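Local coordinates for anaphase-promoting complex subunit cut9 (Schizosaccharomyces pombe, PDB 2XPI), which serves as a TPR-repeat component of the anaphase-promoting complex, a cell cycle-regulated E3 ubiquitin ligase that controls progression through mitosis and the G1 phase, at residues A[558-563]-A[570-575]; A[575-580]-A[584-589]; A[541-546]-A[550-555]. All blocks are in the same frame, centred on the assembly; numbering follows the deposited sequence.

Interaction 1. Residues A[558-563]-A[570-575]; sequences LVYLHK and ITHLHE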
ATOM      1  N   LEU A 558     -13.198 -66.552   6.794  1.00 55.82           N
ATOM      2  CA  LEU A 558     -12.018 -67.317   6.460  1.00 55.41           C
ATOM      3  C   LEU A 558     -11.470 -67.988   7.719  1.00 56.60           C
ATOM      4  O   LEU A 558     -11.112 -69.169   7.703  1.00 58.95           O
ATOM      5  CB  LEU A 558     -10.953 -66.452   5.791  1.00 52.07           C
ATOM      6  CG  LEU A 558      -9.699 -67.247   5.432  1.00 52.40           C
ATOM      7  CD1 LEU A 558     -10.063 -68.599   4.767  1.00 53.61           C
ATOM      8  CD2 LEU A 558      -8.784 -66.427   4.541  1.00 53.52           C
ATOM      9  N   VAL A 559     -11.405 -67.250   8.818  1.00 53.50           N
ATOM     10  CA  VAL A 559     -10.893 -67.843  10.040  1.00 53.19           C
ATOM     11  C   VAL A 559     -11.828 -68.954  10.546  1.00 57.29           C
ATOM     12  O   VAL A 559     -11.365 -70.033  10.926  1.00 59.67           O
ATOM     13  CB  VAL A 559     -10.643 -66.787  11.127  1.00 48.66           C
ATOM     14  CG1 VAL A 559     -10.377 -67.449  12.456  1.00 48.11           C
ATOM     15  CG2 VAL A 559      -9.481 -65.926  10.737  1.00 46.42           C
ATOM     16  N   TYR A 560     -13.133 -68.699  10.528  1.00 57.10           N
ATOM     17  CA  TYR A 560     -14.092 -69.653  11.071  1.00 59.28           C
ATOM     18  C   TYR A 560     -14.037 -71.005  10.382  1.00 62.98           C
ATOM     19  O   TYR A 560     -14.039 -72.053  11.042  1.00 64.17           O
ATOM     20  CB  TYR A 560     -15.526 -69.099  11.094  1.00 59.45           C
ATOM     21  CG  TYR A 560     -15.777 -68.336  12.367  1.00 60.21           C
ATOM     22  CD1 TYR A 560     -15.576 -68.945  13.593  1.00 61.25           C
ATOM     23  CD2 TYR A 560     -16.171 -67.003  12.353  1.00 59.54           C
ATOM     24  CE1 TYR A 560     -15.774 -68.267  14.771  1.00 61.02           C
ATOM     25  CE2 TYR A 560     -16.369 -66.316  13.531  1.00 59.78           C
ATOM     26  CZ  TYR A 560     -16.166 -66.958  14.742  1.00 60.99           C
ATOM     27  OH  TYR A 560     -16.349 -66.306  15.940  1.00 61.87           O
ATOM     28  N   LEU A 561     -13.975 -71.002   9.059  1.00 62.88           N
ATOM     29  CA  LEU A 561     -13.886 -72.282   8.396  1.00 63.15           C
ATOM     30  C   LEU A 561     -12.487 -72.888   8.477  1.00 63.63           C
ATOM     31  O   LEU A 561     -12.293 -74.033   8.104  1.00 66.52           O
ATOM     32  CB  LEU A 561     -14.496 -72.271   6.986  1.00 62.09           C
ATOM     33  CG  LEU A 561     -13.879 -71.554   5.808  1.00 59.17           C
ATOM     34  CD1 LEU A 561     -14.957 -70.753   5.083  1.00 57.71           C
ATOM     35  CD2 LEU A 561     -12.781 -70.681   6.298  1.00 59.39           C
ATOM     36  N   HIS A 562     -11.528 -72.139   9.008  1.00 63.97           N
ATOM     37  CA  HIS A 562     -10.248 -72.727   9.386  1.00 67.45           C
ATOM     38  C   HIS A 562     -10.400 -73.435  10.713  1.00 67.97           C
ATOM     39  O   HIS A 562      -9.814 -74.496  10.942  1.00 68.01           O
ATOM     40  CB  HIS A 562      -9.156 -71.669   9.505  1.00 71.36           C
ATOM     41  CG  HIS A 562      -8.413 -71.438   8.230  1.00 75.13           C
ATOM     42  ND1 HIS A 562      -8.230 -70.185   7.688  1.00 75.95           N
ATOM     43  CD2 HIS A 562      -7.834 -72.309   7.371  1.00 76.71           C
ATOM     44  CE1 HIS A 562      -7.561 -70.293   6.555  1.00 77.02           C
ATOM     45  NE2 HIS A 562      -7.305 -71.572   6.342  1.00 77.32           N
ATOM     46  N   LYS A 563     -11.188 -72.825  11.593  1.00 67.09           N
ATOM     47  CA  LYS A 563     -11.544 -73.447  12.857  1.00 64.64           C
ATOM     48  C   LYS A 563     -12.499 -74.609  12.611  1.00 64.03           C
ATOM     49  O   LYS A 563     -12.869 -75.316  13.545  1.00 63.33           O
ATOM     50  CB  LYS A 563     -12.188 -72.421  13.782  1.00 62.37           C
ATOM     51  CG  LYS A 563     -11.302 -71.236  14.050  1.00 61.73           C
ATOM     52  CD  LYS A 563     -12.078 -70.122  14.734  1.00 60.61           C
ATOM     53  CE  LYS A 563     -12.597 -70.592  16.066  1.00 60.14           C
ATOM     54  NZ  LYS A 563     -11.480 -71.103  16.891  1.00 60.38           N
ATOM     55  N   ILE A 570     -20.726 -68.818   7.584  1.00 67.99           N
ATOM     56  CA  ILE A 570     -21.828 -68.531   6.665  1.00 67.55           C
ATOM     57  C   ILE A 570     -22.567 -67.226   6.969  1.00 67.50           C
ATOM     58  O   ILE A 570     -22.876 -66.465   6.056  1.00 69.91           O
ATOM     59  CB  ILE A 570     -22.837 -69.708   6.593  1.00 69.04           C
ATOM     60  CG1 ILE A 570     -22.311 -70.790   5.663  1.00 70.14           C
ATOM     61  CG2 ILE A 570     -24.175 -69.243   6.054  1.00 69.41           C
ATOM     62  CD1 ILE A 570     -22.826 -72.158   5.989  1.00 70.93           C
ATOM     63  N   THR A 571     -22.846 -66.959   8.240  1.00 65.28           N
ATOM     64  CA  THR A 571     -23.554 -65.733   8.608  1.00 66.38           C
ATOM     65  C   THR A 571     -22.720 -64.457   8.367  1.00 67.10           C
ATOM     66  O   THR A 571     -23.268 -63.385   8.076  1.00 66.57           O
ATOM     67  CB  THR A 571     -24.031 -65.790  10.066  1.00 65.07           C
ATOM     68  OG1 THR A 571     -22.924 -66.142  10.902  1.00 64.35           O
ATOM     69  CG2 THR A 571     -25.129 -66.846  10.227  1.00 65.20           C
ATOM     70  N   HIS A 572     -21.396 -64.582   8.481  1.00 65.62           N
ATOM     71  CA  HIS A 572     -20.479 -63.464   8.257  1.00 62.59           C
ATOM     72  C   HIS A 572     -20.310 -63.179   6.770  1.00 64.62           C
ATOM     73  O   HIS A 572     -20.116 -62.039   6.367  1.00 63.23           O
ATOM     74  CB  HIS A 572     -19.111 -63.742   8.895  1.00 58.16           C
ATOM     75  CG  HIS A 572     -19.039 -63.392  10.346  1.00 56.49           C
ATOM     76  ND1 HIS A 572     -18.801 -62.107  10.794  1.00 55.97           N
ATOM     77  CD2 HIS A 572     -19.185 -64.155  11.456  1.00 55.20           C
ATOM     78  CE1 HIS A 572     -18.793 -62.098  12.115  1.00 54.75           C
ATOM     79  NE2 HIS A 572     -19.027 -63.328  12.542  1.00 54.22           N
ATOM     80  N   LEU A 573     -20.374 -64.230   5.961  1.00 68.11           N
ATOM     81  CA  LEU A 573     -20.291 -64.089   4.509  1.00 69.21           C
ATOM     82  C   LEU A 573     -21.565 -63.415   3.994  1.00 70.65           C
ATOM     83  O   LEU A 573     -21.524 -62.637   3.042  1.00 70.68           O
ATOM     84  CB  LEU A 573     -20.085 -65.458   3.846  1.00 68.71           C
ATOM     85  CG  LEU A 573     -18.691 -65.803   3.307  1.00 68.94           C
ATOM     86  CD1 LEU A 573     -17.654 -64.805   3.763  1.00 67.99           C
ATOM     87  CD2 LEU A 573     -18.260 -67.235   3.672  1.00 69.55           C
ATOM     88  N   HIS A 574     -22.693 -63.710   4.637  1.00 71.18           N
ATOM     89  CA  HIS A 574     -23.941 -63.036   4.310  1.00 74.26           C
ATOM     90  C   HIS A 574     -23.869 -61.532   4.609  1.00 74.20           C
ATOM     91  O   HIS A 574     -24.445 -60.727   3.881  1.00 75.47           O
ATOM     92  CB  HIS A 574     -25.126 -63.680   5.036  1.00 76.66           C
ATOM     93  CG  HIS A 574     -25.557 -64.990   4.451  1.00 79.66           C
ATOM     94  ND1 HIS A 574     -25.957 -65.125   3.137  1.00 81.56           N
ATOM     95  CD2 HIS A 574     -25.667 -66.222   5.003  1.00 80.29           C
ATOM     96  CE1 HIS A 574     -26.282 -66.384   2.904  1.00 81.82           C
ATOM     97  NE2 HIS A 574     -26.111 -67.071   4.018  1.00 81.18           N
ATOM     98  N   GLU A 575     -23.163 -61.152   5.670  1.00 73.02           N
ATOM     99  CA  GLU A 575     -22.943 -59.732   5.952  1.00 73.89           C
ATOM    100  C   GLU A 575     -22.091 -59.047   4.882  1.00 72.80           C
ATOM    101  O   GLU A 575     -22.421 -57.947   4.438  1.00 74.35           O
ATOM    102  CB  GLU A 575     -22.309 -59.523   7.332  1.00 74.96           C
ATOM    103  CG  GLU A 575     -23.280 -59.639   8.489  1.00 76.85           C
ATOM    104  CD  GLU A 575     -24.395 -58.603   8.425  1.00 80.47           C
ATOM    105  OE1 GLU A 575     -25.528 -58.937   8.838  1.00 82.21           O
ATOM    106  OE2 GLU A 575     -24.147 -57.464   7.958  1.00 80.39           O
TER
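Y560 and H572 meet between the two helices of TPR 14, 550-562 and 566-579, near the surface of the superhelix, and H572 is the one residue of 570-575 whose side chain touches 558-563. Its first torsion sets CG anti to the carbonyl carbon (chi1 -84°), and the imidazole reaches out to the phenol ring, where H572 CD2 lies 4.1 Å from Y560 CE2 and H572 NE2 is equally far from that carbon. The ring planes are close to parallel, 27° apart, but slid past each other so that they barely overlap, with the two ring centroids 5.9 Å apart. ND1, the other ring nitrogen of H572, is hydrogen-bonded to H553 ND1. L573 follows on the buried side; the end of L573 comes nearer the first helix, though its CD2 stays 5.0 Å from L561 CD1, and it packs on A557. E575, at the end of the segment, rests on H553. Y560 also packs on L568 and A569, earlier in the second helix. The far flank of 558-563 faces other partners: K563 NZ makes a salt bridge to D533, and H562 meets Y532 as well as an aromatic side chain of another protein's chain. With no hydrogen bond across the two segments, the ring pair amounts to a loose van der Waals contact, and the orientation of H572 probably depends more on its link to H553.

Interaction 2. Residues A[575-580]-A[584-589]; sequences ESLAIS and IMASDL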
ATOM      1  N   GLU A 575     -23.163 -61.152   5.670  1.00 73.02           N
ATOM      2  CA  GLU A 575     -22.943 -59.732   5.952  1.00 73.89           C
ATOM      3  C   GLU A 575     -22.091 -59.047   4.882  1.00 72.80           C
ATOM      4  O   GLU A 575     -22.421 -57.947   4.438  1.00 74.35           O
ATOM      5  CB  GLU A 575     -22.309 -59.523   7.332  1.00 74.96           C
ATOM      6  CG  GLU A 575     -23.280 -59.639   8.489  1.00 76.85           C
ATOM      7  CD  GLU A 575     -24.395 -58.603   8.425  1.00 80.47           C
ATOM      8  OE1 GLU A 575     -25.528 -58.937   8.838  1.00 82.21           O
ATOM      9  OE2 GLU A 575     -24.147 -57.464   7.958  1.00 80.39           O
ATOM     10  N   SER A 576     -20.993 -59.686   4.488  1.00 70.52           N
ATOM     11  CA  SER A 576     -20.131 -59.142   3.441  1.00 71.08           C
ATOM     12  C   SER A 576     -20.935 -58.866   2.187  1.00 74.90           C
ATOM     13  O   SER A 576     -21.006 -57.733   1.721  1.00 74.98           O
ATOM     14  CB  SER A 576     -19.012 -60.119   3.092  1.00 70.34           C
ATOM     15  OG  SER A 576     -18.066 -60.224   4.133  1.00 69.48           O
ATOM     16  N   LEU A 577     -21.538 -59.923   1.649  1.00 78.70           N
ATOM     17  CA  LEU A 577     -22.308 -59.851   0.412  1.00 82.22           C
ATOM     18  C   LEU A 577     -23.484 -58.889   0.494  1.00 84.65           C
ATOM     19  O   LEU A 577     -24.114 -58.582  -0.514  1.00 86.49           O
ATOM     20  CB  LEU A 577     -22.801 -61.239   0.025  1.00 83.57           C
ATOM     21  CG  LEU A 577     -21.644 -62.186  -0.278  1.00 84.75           C
ATOM     22  CD1 LEU A 577     -22.124 -63.614  -0.498  1.00 85.07           C
ATOM     23  CD2 LEU A 577     -20.855 -61.670  -1.477  1.00 86.74           C
ATOM     24  N   ALA A 578     -23.784 -58.416   1.696  1.00 84.82           N
ATOM     25  CA  ALA A 578     -24.835 -57.430   1.865  1.00 85.36           C
ATOM     26  C   ALA A 578     -24.240 -56.028   1.774  1.00 87.49           C
ATOM     27  O   ALA A 578     -24.845 -55.126   1.199  1.00 90.19           O
ATOM     28  CB  ALA A 578     -25.552 -57.635   3.180  1.00 83.11           C
ATOM     29  N   ILE A 579     -23.048 -55.849   2.333  1.00 86.44           N
ATOM     30  CA  ILE A 579     -22.357 -54.565   2.240  1.00 86.04           C
ATOM     31  C   ILE A 579     -21.831 -54.332   0.821  1.00 89.08           C
ATOM     32  O   ILE A 579     -21.732 -53.195   0.368  1.00 89.93           O
ATOM     33  CB  ILE A 579     -21.210 -54.457   3.269  1.00 81.51           C
ATOM     34  CG1 ILE A 579     -21.779 -54.442   4.692  1.00 78.23           C
ATOM     35  CG2 ILE A 579     -20.372 -53.216   3.011  1.00 80.37           C
ATOM     36  CD1 ILE A 579     -21.160 -55.468   5.618  1.00 75.06           C
ATOM     37  N   SER A 580     -21.509 -55.420   0.127  1.00 90.78           N
ATOM     38  CA  SER A 580     -21.091 -55.366  -1.269  1.00 93.63           C
ATOM     39  C   SER A 580     -21.364 -56.714  -1.928  1.00 96.99           C
ATOM     40  O   SER A 580     -20.538 -57.625  -1.857  1.00 96.52           O
ATOM     41  CB  SER A 580     -19.609 -55.020  -1.374  1.00 92.73           C
ATOM     42  OG  SER A 580     -18.806 -56.071  -0.868  1.00 91.83           O
ATOM     43  N   ILE A 584     -15.959 -60.777  -5.385  1.00113.59           N
ATOM     44  CA  ILE A 584     -15.717 -62.065  -6.037  1.00112.79           C
ATOM     45  C   ILE A 584     -15.301 -63.141  -5.038  1.00109.97           C
ATOM     46  O   ILE A 584     -15.650 -64.313  -5.189  1.00110.95           O
ATOM     47  CB  ILE A 584     -14.653 -61.973  -7.184  1.00 69.03           C
ATOM     48  N   MET A 585     -14.562 -62.734  -4.013  1.00105.60           N
ATOM     49  CA  MET A 585     -13.960 -63.679  -3.085  1.00101.31           C
ATOM     50  C   MET A 585     -14.919 -64.071  -1.979  1.00 99.33           C
ATOM     51  O   MET A 585     -14.828 -65.168  -1.435  1.00 98.64           O
ATOM     52  CB  MET A 585     -12.711 -63.070  -2.471  1.00 98.99           C
ATOM     53  CG  MET A 585     -12.946 -61.676  -1.943  1.00 98.37           C
ATOM     54  SD  MET A 585     -11.441 -61.011  -1.253  1.00115.95           S
ATOM     55  CE  MET A 585     -10.277 -62.100  -2.056  1.00 64.96           C
ATOM     56  N   ALA A 586     -15.825 -63.160  -1.639  1.00 98.57           N
ATOM     57  CA  ALA A 586     -16.833 -63.427  -0.620  1.00 97.28           C
ATOM     58  C   ALA A 586     -17.841 -64.439  -1.139  1.00 97.74           C
ATOM     59  O   ALA A 586     -18.368 -65.250  -0.380  1.00 97.47           O
ATOM     60  CB  ALA A 586     -17.529 -62.143  -0.214  1.00 97.28           C
ATOM     61  N   SER A 587     -18.104 -64.387  -2.440  1.00 99.16           N
ATOM     62  CA  SER A 587     -19.006 -65.341  -3.076  1.00100.62           C
ATOM     63  C   SER A 587     -18.397 -66.738  -3.083  1.00 99.21           C
ATOM     64  O   SER A 587     -19.093 -67.730  -2.855  1.00 99.15           O
ATOM     65  CB  SER A 587     -19.343 -64.898  -4.503  1.00102.60           C
ATOM     66  OG  SER A 587     -20.098 -63.695  -4.500  1.00103.23           O
ATOM     67  N   ASP A 588     -17.093 -66.799  -3.342  1.00 98.29           N
ATOM     68  CA  ASP A 588     -16.365 -68.061  -3.400  1.00 98.89           C
ATOM     69  C   ASP A 588     -16.219 -68.714  -2.033  1.00 96.37           C
ATOM     70  O   ASP A 588     -16.409 -69.918  -1.886  1.00 97.97           O
ATOM     71  CB  ASP A 588     -14.986 -67.855  -4.027  1.00100.84           C
ATOM     72  CG  ASP A 588     -15.036 -67.804  -5.542  1.00104.02           C
ATOM     73  OD1 ASP A 588     -16.142 -67.984  -6.108  1.00106.10           O
ATOM     74  OD2 ASP A 588     -13.970 -67.589  -6.164  1.00103.49           O
ATOM     75  N   LEU A 589     -15.866 -67.917  -1.034  1.00 92.27           N
ATOM     76  CA  LEU A 589     -15.761 -68.422   0.321  1.00 89.03           C
ATOM     77  C   LEU A 589     -17.123 -68.939   0.769  1.00 89.32           C
ATOM     78  O   LEU A 589     -17.207 -69.875   1.562  1.00 90.13           O
ATOM     79  CB  LEU A 589     -15.258 -67.328   1.262  1.00 87.03           C
ATOM     80  CG  LEU A 589     -13.838 -67.398   1.841  1.00 84.53           C
ATOM     81  CD1 LEU A 589     -12.986 -68.447   1.158  1.00 84.48           C
ATOM     82  CD2 LEU A 589     -13.178 -66.032   1.767  1.00 83.55           C
TER
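L577 of helix 566-579 packs on A586 of the C-terminal helix 584-592, and this apolar contact makes up most of the meeting. L577 CD2 lies 3.6 Å from A586 CB and CG stands slightly farther off, while the other branch, CD1, comes to 4.1 Å from A586 O. With chi1 at -64°, L577 CG stands beside the backbone N, and the fork points at the second helix. Beside it, S576 CB meets A586 CB at 4.2 Å, so the small alanine is touched by two consecutive residues. The short segments run nearly antiparallel, at 151°, with axes 9.5 Å apart at closest approach; the nearest alpha carbons are L577 CA and A586 CA, 6.6 Å apart. The polar groups at the interface are satisfied elsewhere. S587 OG lies 3.7 Å from L577 CD2, a mere van der Waals contact, and is hydrogen-bonded to E583 O in the preceding turn. S576 OG turns to helix 550-562, where it bonds to A550 O and T554 OG1. Among backbone bonds, E575 O accepts from both A578 N and I579 N near the end of its helix, before S580 leaves helical geometry. On other flanks of 584-589, M585 and L589 pack on the chain of another protein. Between these segments the contact is therefore apolar and centred on the A586 methyl, while both serine hydroxyls have hydrogen-bond partners outside the two segments.

Interaction 3. Residues A[541-546]-A[550-555]; sequences QGLLLS and ANVHTA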
ATOM      1  N   GLN A 541     -12.510 -56.796  17.097  1.00 60.95           N
ATOM      2  CA  GLN A 541     -12.283 -55.490  17.662  1.00 61.11           C
ATOM      3  C   GLN A 541     -12.086 -54.535  16.483  1.00 60.36           C
ATOM      4  O   GLN A 541     -12.416 -53.354  16.560  1.00 60.53           O
ATOM      5  CB  GLN A 541     -11.081 -55.533  18.605  1.00 64.50           C
ATOM      6  CG  GLN A 541     -10.702 -54.189  19.206  1.00 69.92           C
ATOM      7  CD  GLN A 541     -11.552 -53.838  20.406  1.00 74.90           C
ATOM      8  OE1 GLN A 541     -11.991 -54.734  21.137  1.00 79.22           O
ATOM      9  NE2 GLN A 541     -11.799 -52.534  20.617  1.00 72.66           N
ATOM     10  N   GLY A 542     -11.578 -55.061  15.374  1.00 60.18           N
ATOM     11  CA  GLY A 542     -11.512 -54.296  14.145  1.00 59.59           C
ATOM     12  C   GLY A 542     -12.916 -53.925  13.709  1.00 62.49           C
ATOM     13  O   GLY A 542     -13.264 -52.755  13.607  1.00 66.14           O
ATOM     14  N   LEU A 543     -13.727 -54.942  13.462  1.00 62.12           N
ATOM     15  CA  LEU A 543     -15.120 -54.789  13.057  1.00 60.92           C
ATOM     16  C   LEU A 543     -15.872 -53.789  13.915  1.00 63.29           C
ATOM     17  O   LEU A 543     -16.723 -53.063  13.425  1.00 63.15           O
ATOM     18  CB  LEU A 543     -15.814 -56.152  13.125  1.00 58.47           C
ATOM     19  CG  LEU A 543     -17.212 -56.300  12.546  1.00 57.32           C
ATOM     20  CD1 LEU A 543     -17.307 -55.721  11.148  1.00 56.48           C
ATOM     21  CD2 LEU A 543     -17.564 -57.764  12.538  1.00 57.45           C
ATOM     22  N   LEU A 544     -15.542 -53.757  15.200  1.00 67.56           N
ATOM     23  CA  LEU A 544     -16.229 -52.910  16.171  1.00 70.33           C
ATOM     24  C   LEU A 544     -16.078 -51.463  15.777  1.00 74.28           C
ATOM     25  O   LEU A 544     -17.069 -50.752  15.595  1.00 75.13           O
ATOM     26  CB  LEU A 544     -15.624 -53.106  17.563  1.00 68.13           C
ATOM     27  CG  LEU A 544     -16.582 -53.359  18.723  1.00 70.36           C
ATOM     28  CD1 LEU A 544     -16.110 -54.551  19.572  1.00 69.74           C
ATOM     29  CD2 LEU A 544     -16.774 -52.087  19.572  1.00 71.36           C
ATOM     30  N   LEU A 545     -14.816 -51.054  15.644  1.00 71.80           N
ATOM     31  CA  LEU A 545     -14.434 -49.669  15.390  1.00 74.22           C
ATOM     32  C   LEU A 545     -14.897 -49.175  14.023  1.00 79.31           C
ATOM     33  O   LEU A 545     -14.898 -47.978  13.765  1.00 79.75           O
ATOM     34  CB  LEU A 545     -12.914 -49.499  15.523  1.00 72.70           C
ATOM     35  CG  LEU A 545     -12.269 -49.292  16.898  1.00 71.34           C
ATOM     36  CD1 LEU A 545     -13.224 -48.565  17.842  1.00 70.93           C
ATOM     37  CD2 LEU A 545     -11.803 -50.600  17.511  1.00 70.96           C
ATOM     38  N   SER A 546     -15.275 -50.093  13.147  1.00 85.08           N
ATOM     39  CA  SER A 546     -15.801 -49.718  11.843  1.00 92.29           C
ATOM     40  C   SER A 546     -17.112 -50.450  11.611  1.00 99.10           C
ATOM     41  O   SER A 546     -17.122 -51.645  11.309  1.00100.93           O
ATOM     42  CB  SER A 546     -14.815 -50.088  10.743  1.00 92.89           C
ATOM     43  OG  SER A 546     -14.798 -51.495  10.545  1.00 93.65           O
ATOM     44  N   ALA A 550     -16.991 -54.961   4.753  1.00 80.28           N
ATOM     45  CA  ALA A 550     -17.224 -56.259   4.153  1.00 75.77           C
ATOM     46  C   ALA A 550     -15.962 -57.094   4.216  1.00 70.84           C
ATOM     47  O   ALA A 550     -16.019 -58.305   4.412  1.00 70.06           O
ATOM     48  CB  ALA A 550     -17.688 -56.109   2.715  1.00 77.15           C
ATOM     49  N   ASN A 551     -14.810 -56.458   4.060  1.00 67.00           N
ATOM     50  CA  ASN A 551     -13.585 -57.240   4.057  1.00 63.29           C
ATOM     51  C   ASN A 551     -13.216 -57.886   5.399  1.00 59.37           C
ATOM     52  O   ASN A 551     -12.663 -58.983   5.403  1.00 59.90           O
ATOM     53  CB  ASN A 551     -12.402 -56.480   3.459  1.00 63.99           C
ATOM     54  CG  ASN A 551     -11.193 -57.385   3.235  1.00 64.90           C
ATOM     55  OD1 ASN A 551     -10.395 -57.612   4.153  1.00 65.41           O
ATOM     56  ND2 ASN A 551     -11.069 -57.928   2.021  1.00 64.03           N
ATOM     57  N   VAL A 552     -13.518 -57.240   6.527  1.00 55.33           N
ATOM     58  CA  VAL A 552     -13.243 -57.883   7.815  1.00 54.37           C
ATOM     59  C   VAL A 552     -14.251 -58.990   8.185  1.00 54.61           C
ATOM     60  O   VAL A 552     -13.919 -59.900   8.940  1.00 53.85           O
ATOM     61  CB  VAL A 552     -12.946 -56.886   9.003  1.00 40.95           C
ATOM     62  CG1 VAL A 552     -13.106 -55.456   8.578  1.00 41.73           C
ATOM     63  CG2 VAL A 552     -13.811 -57.186  10.219  1.00 40.40           C
ATOM     64  N   HIS A 553     -15.458 -58.936   7.626  1.00 54.78           N
ATOM     65  CA  HIS A 553     -16.416 -60.038   7.783  1.00 54.16           C
ATOM     66  C   HIS A 553     -15.966 -61.262   7.016  1.00 58.47           C
ATOM     67  O   HIS A 553     -16.075 -62.395   7.503  1.00 61.09           O
ATOM     68  CB  HIS A 553     -17.794 -59.642   7.278  1.00 53.06           C
ATOM     69  CG  HIS A 553     -18.608 -58.911   8.287  1.00 53.35           C
ATOM     70  ND1 HIS A 553     -19.322 -59.558   9.269  1.00 54.67           N
ATOM     71  CD2 HIS A 553     -18.802 -57.589   8.485  1.00 53.92           C
ATOM     72  CE1 HIS A 553     -19.933 -58.664  10.024  1.00 55.27           C
ATOM     73  NE2 HIS A 553     -19.637 -57.461   9.567  1.00 55.29           N
ATOM     74  N   THR A 554     -15.487 -61.031   5.798  1.00 58.12           N
ATOM     75  CA  THR A 554     -14.929 -62.088   4.978  1.00 57.17           C
ATOM     76  C   THR A 554     -13.722 -62.688   5.705  1.00 55.79           C
ATOM     77  O   THR A 554     -13.575 -63.909   5.779  1.00 55.29           O
ATOM     78  CB  THR A 554     -14.524 -61.540   3.588  1.00 58.19           C
ATOM     79  OG1 THR A 554     -15.685 -61.027   2.913  1.00 57.85           O
ATOM     80  CG2 THR A 554     -13.858 -62.626   2.731  1.00 58.47           C
ATOM     81  N   ALA A 555     -12.879 -61.826   6.267  1.00 54.82           N
ATOM     82  CA  ALA A 555     -11.705 -62.277   7.015  1.00 54.26           C
ATOM     83  C   ALA A 555     -12.104 -63.213   8.138  1.00 55.10           C
ATOM     84  O   ALA A 555     -11.511 -64.266   8.311  1.00 56.51           O
ATOM     85  CB  ALA A 555     -10.946 -61.092   7.580  1.00 52.59           C
TER
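The joint between TPR 13 and TPR 14 forms here, where the second helix of one repeat, 532-545, packs against the first helix of the next, 550-562, as successive repeats do in a TPR superhelix. L543 carries the contact, reaching both V552 and H553. Its CB lies 3.7 Å from V552 CG2, and the alpha carbons of L543 and V552 are 6.4 Å apart, the nearest pair across the segments. The branched end of L543 continues to the imidazole of H553: CG is set anti to the backbone N (chi1 -171°), and both methyls then come against the ring, which its side chain meets at about a right angle. L543 CD2 lies over one face, 3.9 Å from the centroid of the H553 ring and 27° off the ring normal, a CH-pi contact displaced toward the rim. L543 CD1 is nearest the NE2 side, 3.3 Å from H553 NE2 and 3.6 Å from H553 CD2. The ring's other nitrogen, ND1, has its partner on helix 566-579, the second helix of TPR 14, where H553 also packs on S576. Away from the joint, N551 OD1 accepts a hydrogen bond from the backbone of another protein's chain, and T554 and A555 both pack on apolar side chains there. At this point the repeats are held together by dispersion and CH-pi contact, and the imidazole of H553 has a double role: it offers one face to L543 as an apolar surface while its ND1 is bonded elsewhere.

From the N terminus the three contacts follow one another without nesting or crossing. Interaction 3 comes first, closing the short turn between helices 532-545 and 550-562 and so joining TPR 13 to TPR 14. Interaction 1 closes a longer loop that includes the first turn of helix 566-579, and interaction 2, sharing E575 with it, closes the turn into the C-terminal helix 584-592. The centres lie 10 to 13 Å apart, and the contacts touch directly: L573 of interaction 1 packs on A586 and L589 of interaction 2, S576 of interaction 2 reaches T554 and A550 of interaction 3, and helix 550-562 links interactions 1 and 3. Together they bind four successive helices into the C-terminal end of the superhelix.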